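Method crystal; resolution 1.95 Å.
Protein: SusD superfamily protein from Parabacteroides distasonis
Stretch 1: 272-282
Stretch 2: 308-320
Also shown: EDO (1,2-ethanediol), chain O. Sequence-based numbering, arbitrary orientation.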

# COMPACT_ATOMS: atom_id res chain seq x y z
N ARG A 272 -23.78 -0.30 9.31
CA ARG A 272 -25.04 -0.81 9.86
C ARG A 272 -26.18 -0.80 8.81
O ARG A 272 -27.30 -0.47 9.12
CB ARG A 272 -25.41 -0.04 11.16
CG ARG A 272 -24.40 -0.21 12.36
CD ARG A 272 -24.99 0.28 13.71
N SER A 273 -25.87 -1.17 7.56
CA SER A 273 -26.82 -1.14 6.42
C SER A 273 -27.59 -2.45 6.17
O SER A 273 -28.66 -2.44 5.55
CB SER A 273 -26.04 -0.82 5.14
OG SER A 273 -24.99 -1.77 4.94
N GLY A 274 -27.01 -3.57 6.58
CA GLY A 274 -27.65 -4.86 6.38
C GLY A 274 -27.57 -5.42 4.97
O GLY A 274 -28.34 -6.32 4.65
N ILE A 275 -26.63 -4.91 4.14
CA ILE A 275 -26.46 -5.40 2.76
C ILE A 275 -25.67 -6.70 2.65
O ILE A 275 -25.59 -7.25 1.55
CB ILE A 275 -25.79 -4.34 1.82
CG1 ILE A 275 -24.33 -4.03 2.21
CG2 ILE A 275 -26.69 -3.08 1.75
CD1 ILE A 275 -23.45 -3.48 1.03
N SER A 276 -25.08 -7.16 3.75
CA SER A 276 -24.12 -8.26 3.78
C SER A 276 -24.45 -9.36 4.77
O SER A 276 -25.33 -9.21 5.62
CB SER A 276 -22.72 -7.73 4.12
OG SER A 276 -22.55 -7.60 5.50
N ALA A 277 -23.70 -10.46 4.65
CA ALA A 277 -23.79 -11.66 5.51
C ALA A 277 -23.02 -11.46 6.80
O ALA A 277 -23.16 -12.24 7.73
CB ALA A 277 -23.24 -12.91 4.78
N TYR A 278 -22.16 -10.44 6.85
CA TYR A 278 -21.41 -10.14 8.07
C TYR A 278 -22.36 -9.73 9.20
O TYR A 278 -23.43 -9.18 8.94
CB TYR A 278 -20.42 -9.02 7.82
CG TYR A 278 -19.32 -9.39 6.86
CD1 TYR A 278 -18.23 -10.15 7.29
CD2 TYR A 278 -19.35 -8.97 5.53
CE1 TYR A 278 -17.21 -10.52 6.40
CE2 TYR A 278 -18.33 -9.32 4.63
CZ TYR A 278 -17.25 -10.09 5.07
OH TYR A 278 -16.22 -10.42 4.18
N ASP A 279 -21.98 -9.96 10.45
CA ASP A 279 -22.85 -9.52 11.55
C ASP A 279 -23.00 -7.98 11.61
O ASP A 279 -24.05 -7.49 12.05
CB ASP A 279 -22.49 -10.14 12.91
CG ASP A 279 -21.08 -9.87 13.33
OD1 ASP A 279 -20.33 -9.19 12.61
OD2 ASP A 279 -20.71 -10.35 14.42
N LEU A 280 -21.98 -7.25 11.15
CA LEU A 280 -22.03 -5.78 11.05
C LEU A 280 -21.10 -5.26 9.96
O LEU A 280 -19.98 -5.75 9.80
CB LEU A 280 -21.64 -5.13 12.38
CG LEU A 280 -22.76 -5.05 13.46
CD1 LEU A 280 -22.29 -4.29 14.70
CD2 LEU A 280 -24.10 -4.42 12.94
N GLU A 281 -21.58 -4.26 9.22
CA GLU A 281 -20.76 -3.53 8.28
C GLU A 281 -20.21 -2.31 9.00
O GLU A 281 -20.93 -1.69 9.77
CB GLU A 281 -21.61 -3.09 7.10
CG GLU A 281 -22.27 -4.23 6.36
CD GLU A 281 -23.68 -4.59 6.85
OE1 GLU A 281 -24.35 -3.78 7.55
OE2 GLU A 281 -24.15 -5.67 6.46
N TYR A 282 -18.95 -1.98 8.75
CA TYR A 282 -18.24 -0.99 9.52
C TYR A 282 -18.39 0.42 8.99
O TYR A 282 -18.54 1.34 9.78
CB TYR A 282 -16.75 -1.30 9.55
CG TYR A 282 -16.37 -2.59 10.23
CD1 TYR A 282 -16.91 -2.94 11.46
CD2 TYR A 282 -15.40 -3.43 9.68
CE1 TYR A 282 -16.54 -4.12 12.11
CE2 TYR A 282 -15.01 -4.61 10.34
CZ TYR A 282 -15.59 -4.94 11.54
OH TYR A 282 -15.23 -6.09 12.20
N PHE A 308 -17.01 2.23 -7.51
CA PHE A 308 -17.95 2.76 -6.54
C PHE A 308 -19.33 2.14 -6.73
O PHE A 308 -19.65 1.65 -7.83
CB PHE A 308 -18.03 4.30 -6.63
CG PHE A 308 -16.68 4.95 -6.53
CD1 PHE A 308 -15.97 4.90 -5.35
CD2 PHE A 308 -16.08 5.52 -7.66
CE1 PHE A 308 -14.69 5.47 -5.27
CE2 PHE A 308 -14.81 6.06 -7.60
CZ PHE A 308 -14.11 6.05 -6.41
N PHE A 309 -20.12 2.18 -5.67
CA PHE A 309 -21.54 1.79 -5.73
C PHE A 309 -22.40 2.68 -4.85
O PHE A 309 -21.90 3.39 -3.98
CB PHE A 309 -21.78 0.29 -5.49
CG PHE A 309 -21.64 -0.20 -4.06
CD1 PHE A 309 -20.49 0.04 -3.30
CD2 PHE A 309 -22.63 -1.03 -3.50
CE1 PHE A 309 -20.35 -0.49 -2.00
CE2 PHE A 309 -22.50 -1.55 -2.20
CZ PHE A 309 -21.36 -1.29 -1.45
N THR A 310 -23.69 2.70 -5.17
CA THR A 310 -24.67 3.62 -4.56
C THR A 310 -25.99 2.93 -4.22
O THR A 310 -26.86 3.54 -3.60
CB THR A 310 -25.01 4.76 -5.54
OG1 THR A 310 -25.58 4.20 -6.72
CG2 THR A 310 -23.78 5.56 -5.93
N ASN A 311 -26.18 1.68 -4.66
CA ASN A 311 -27.31 0.89 -4.27
C ASN A 311 -26.92 -0.60 -4.17
O ASN A 311 -25.92 -1.05 -4.76
CB ASN A 311 -28.47 1.11 -5.26
CG ASN A 311 -28.19 0.51 -6.63
OD1 ASN A 311 -28.03 -0.70 -6.77
ND2 ASN A 311 -28.15 1.35 -7.65
N TYR A 312 -27.71 -1.35 -3.41
CA TYR A 312 -27.52 -2.81 -3.28
C TYR A 312 -28.86 -3.39 -2.83
O TYR A 312 -29.89 -2.78 -3.11
CB TYR A 312 -26.32 -3.16 -2.37
CG TYR A 312 -25.66 -4.48 -2.73
CD1 TYR A 312 -24.92 -4.61 -3.90
CD2 TYR A 312 -25.81 -5.62 -1.92
CE1 TYR A 312 -24.35 -5.86 -4.28
CE2 TYR A 312 -25.24 -6.85 -2.29
CZ TYR A 312 -24.51 -6.95 -3.46
OH TYR A 312 -23.97 -8.17 -3.79
N LYS A 313 -28.89 -4.61 -2.34
CA LYS A 313 -30.11 -5.18 -1.78
C LYS A 313 -29.80 -5.57 -0.34
O LYS A 313 -28.65 -5.88 -0.02
CB LYS A 313 -30.54 -6.42 -2.57
CG LYS A 313 -30.73 -6.19 -4.07
CD LYS A 313 -31.47 -7.37 -4.76
CE LYS A 313 -31.37 -7.28 -6.29
NZ LYS A 313 -32.24 -8.26 -7.00
N GLY A 314 -30.81 -5.53 0.51
CA GLY A 314 -30.67 -6.01 1.87
C GLY A 314 -30.44 -7.52 1.87
O GLY A 314 -31.00 -8.23 1.06
N HIS A 315 -29.59 -7.99 2.77
CA HIS A 315 -29.28 -9.42 2.82
C HIS A 315 -30.47 -10.15 3.48
O HIS A 315 -31.04 -9.62 4.43
CB HIS A 315 -27.99 -9.64 3.61
CG HIS A 315 -27.49 -11.05 3.54
ND1 HIS A 315 -27.91 -12.03 4.42
CD2 HIS A 315 -26.61 -11.64 2.70
CE1 HIS A 315 -27.30 -13.16 4.14
NE2 HIS A 315 -26.51 -12.96 3.10
N PRO A 316 -30.85 -11.36 2.99
CA PRO A 316 -32.00 -12.08 3.59
C PRO A 316 -31.92 -12.41 5.09
O PRO A 316 -32.94 -12.64 5.71
CB PRO A 316 -32.07 -13.39 2.80
CG PRO A 316 -31.32 -13.12 1.53
CD PRO A 316 -30.27 -12.10 1.86
N SER A 317 -30.72 -12.44 5.67
CA SER A 317 -30.60 -12.67 7.12
C SER A 317 -30.89 -11.42 7.96
O SER A 317 -30.95 -11.49 9.19
CB SER A 317 -29.19 -13.16 7.45
OG SER A 317 -28.24 -12.10 7.32
N LYS A 318 -30.99 -10.26 7.30
CA LYS A 318 -31.06 -8.98 7.97
C LYS A 318 -32.45 -8.31 7.91
O LYS A 318 -32.69 -7.39 8.68
CB LYS A 318 -30.01 -8.04 7.36
CG LYS A 318 -28.54 -8.52 7.43
CD LYS A 318 -27.96 -8.49 8.81
CE LYS A 318 -26.46 -8.83 8.83
NZ LYS A 318 -25.61 -7.85 8.06
N PHE A 319 -33.33 -8.76 7.01
CA PHE A 319 -34.66 -8.19 6.85
C PHE A 319 -35.68 -9.31 6.80
O PHE A 319 -35.40 -10.39 6.26
CB PHE A 319 -34.75 -7.34 5.57
CG PHE A 319 -33.84 -6.15 5.59
CD1 PHE A 319 -34.27 -4.93 6.14
CD2 PHE A 319 -32.53 -6.24 5.11
CE1 PHE A 319 -33.42 -3.83 6.20
CE2 PHE A 319 -31.66 -5.12 5.16
CZ PHE A 319 -32.11 -3.92 5.70
N SER A 320 -36.87 -9.03 7.33
CA SER A 320 -37.99 -9.98 7.33
C SER A 320 -38.44 -10.26 5.89
O SER A 320 -38.35 -9.37 5.04
CB SER A 320 -39.17 -9.43 8.12
OG SER A 320 -38.73 -8.85 9.33
C1 EDO O . -29.49 4.87 -6.41
O1 EDO O . -28.63 4.11 -7.25
C2 EDO O . -29.43 6.34 -6.82
O2 EDO O . -28.18 6.89 -6.41
O HOH W 1 -25.96 -5.48 9.26

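The contact joins two irregular segments, and polar bookkeeping dominates it. Stretch 1 has no regular helix or strand; stretch 2 starts with two short strand segments either side of a corner at Thr 310, and meets its partner mainly through the loop after them. The nearest CA atoms across the contact are those of Ile 275 and Gly 314, 4.3 Å apart. Just beside this crossing a single backbone hydrogen bond ties the chains together: His 315 N donates to Gly 274 O at 2.8 Å and almost straight on, at 176°. A weaker CA-H...O contact accompanies it, Ile 275 CA lying 3.6 Å from Lys 313 O.

The rest of the bonding centres on Lys 318. Its CA-to-CB bond points toward stretch 1, and the side chain delivers its ammonium into a pocket of acceptors. Lys 318 NZ donates to Ser 276 O at 2.8 Å and to Tyr 278 O at 2.7 Å, and a water accepts from Lys 318 NZ, also at 2.7 Å. One lysine thus satisfies two backbone carbonyls of stretch 1. The charge is answered as well: Glu 281 OE2 forms a salt bridge with Lys 318 NZ at 3.1 Å.

Glu 281 is buried, yet both its oxygens are well supplied. Glu 281 OE1 accepts from Gly 274 N at 2.8 Å, more weakly from Ser 273 N at 3.0 Å, and from the water at 2.9 Å, so that this water bridges the carboxylate and the ammonium. Glu 281 OE2 takes Ser 276 OG at 2.7 Å and Ser 276 N at 3.2 Å besides the lysine. The carboxylate thus gathers the amides of its own loop while facing the charge from the other stretch. Ser 276 OG, having donated, also accepts a weak bond from Tyr 278 N at 3.2 Å.

His 315 is organised from within its own stretch. Its ND1 accepts from Ser 317 N at 3.1 Å, and His 315 ND1 lies 2.9 Å from Ser 317 OG in a further hydrogen bond; His 315 NE2 is satisfied elsewhere in the structure. With Lys 318 N donating to His 315 O at 2.9 Å, the turn is closed and the imidazole held against stretch 1, where Ala 277 N lies over one of its faces and Ala 277 CB is 3.7 Å from His 315 NE2.

Apolar packing is concentrated on Ile 275, which has the largest covered area of any residue here. Its CD1 meets the edge of the Phe 309 ring, 3.9 Å from Phe 309 CE2, and Ile 275 CB lies 4.0 Å from Tyr 312 CD2. Both glycines have steric grounds: a CB on Gly 274 would sit 3.0 Å from Phe 319 CE2, and one on Gly 314 would clash with that same atom at 2.5 Å. Gly 274 also has a positive phi of 77°, which by itself favours glycine.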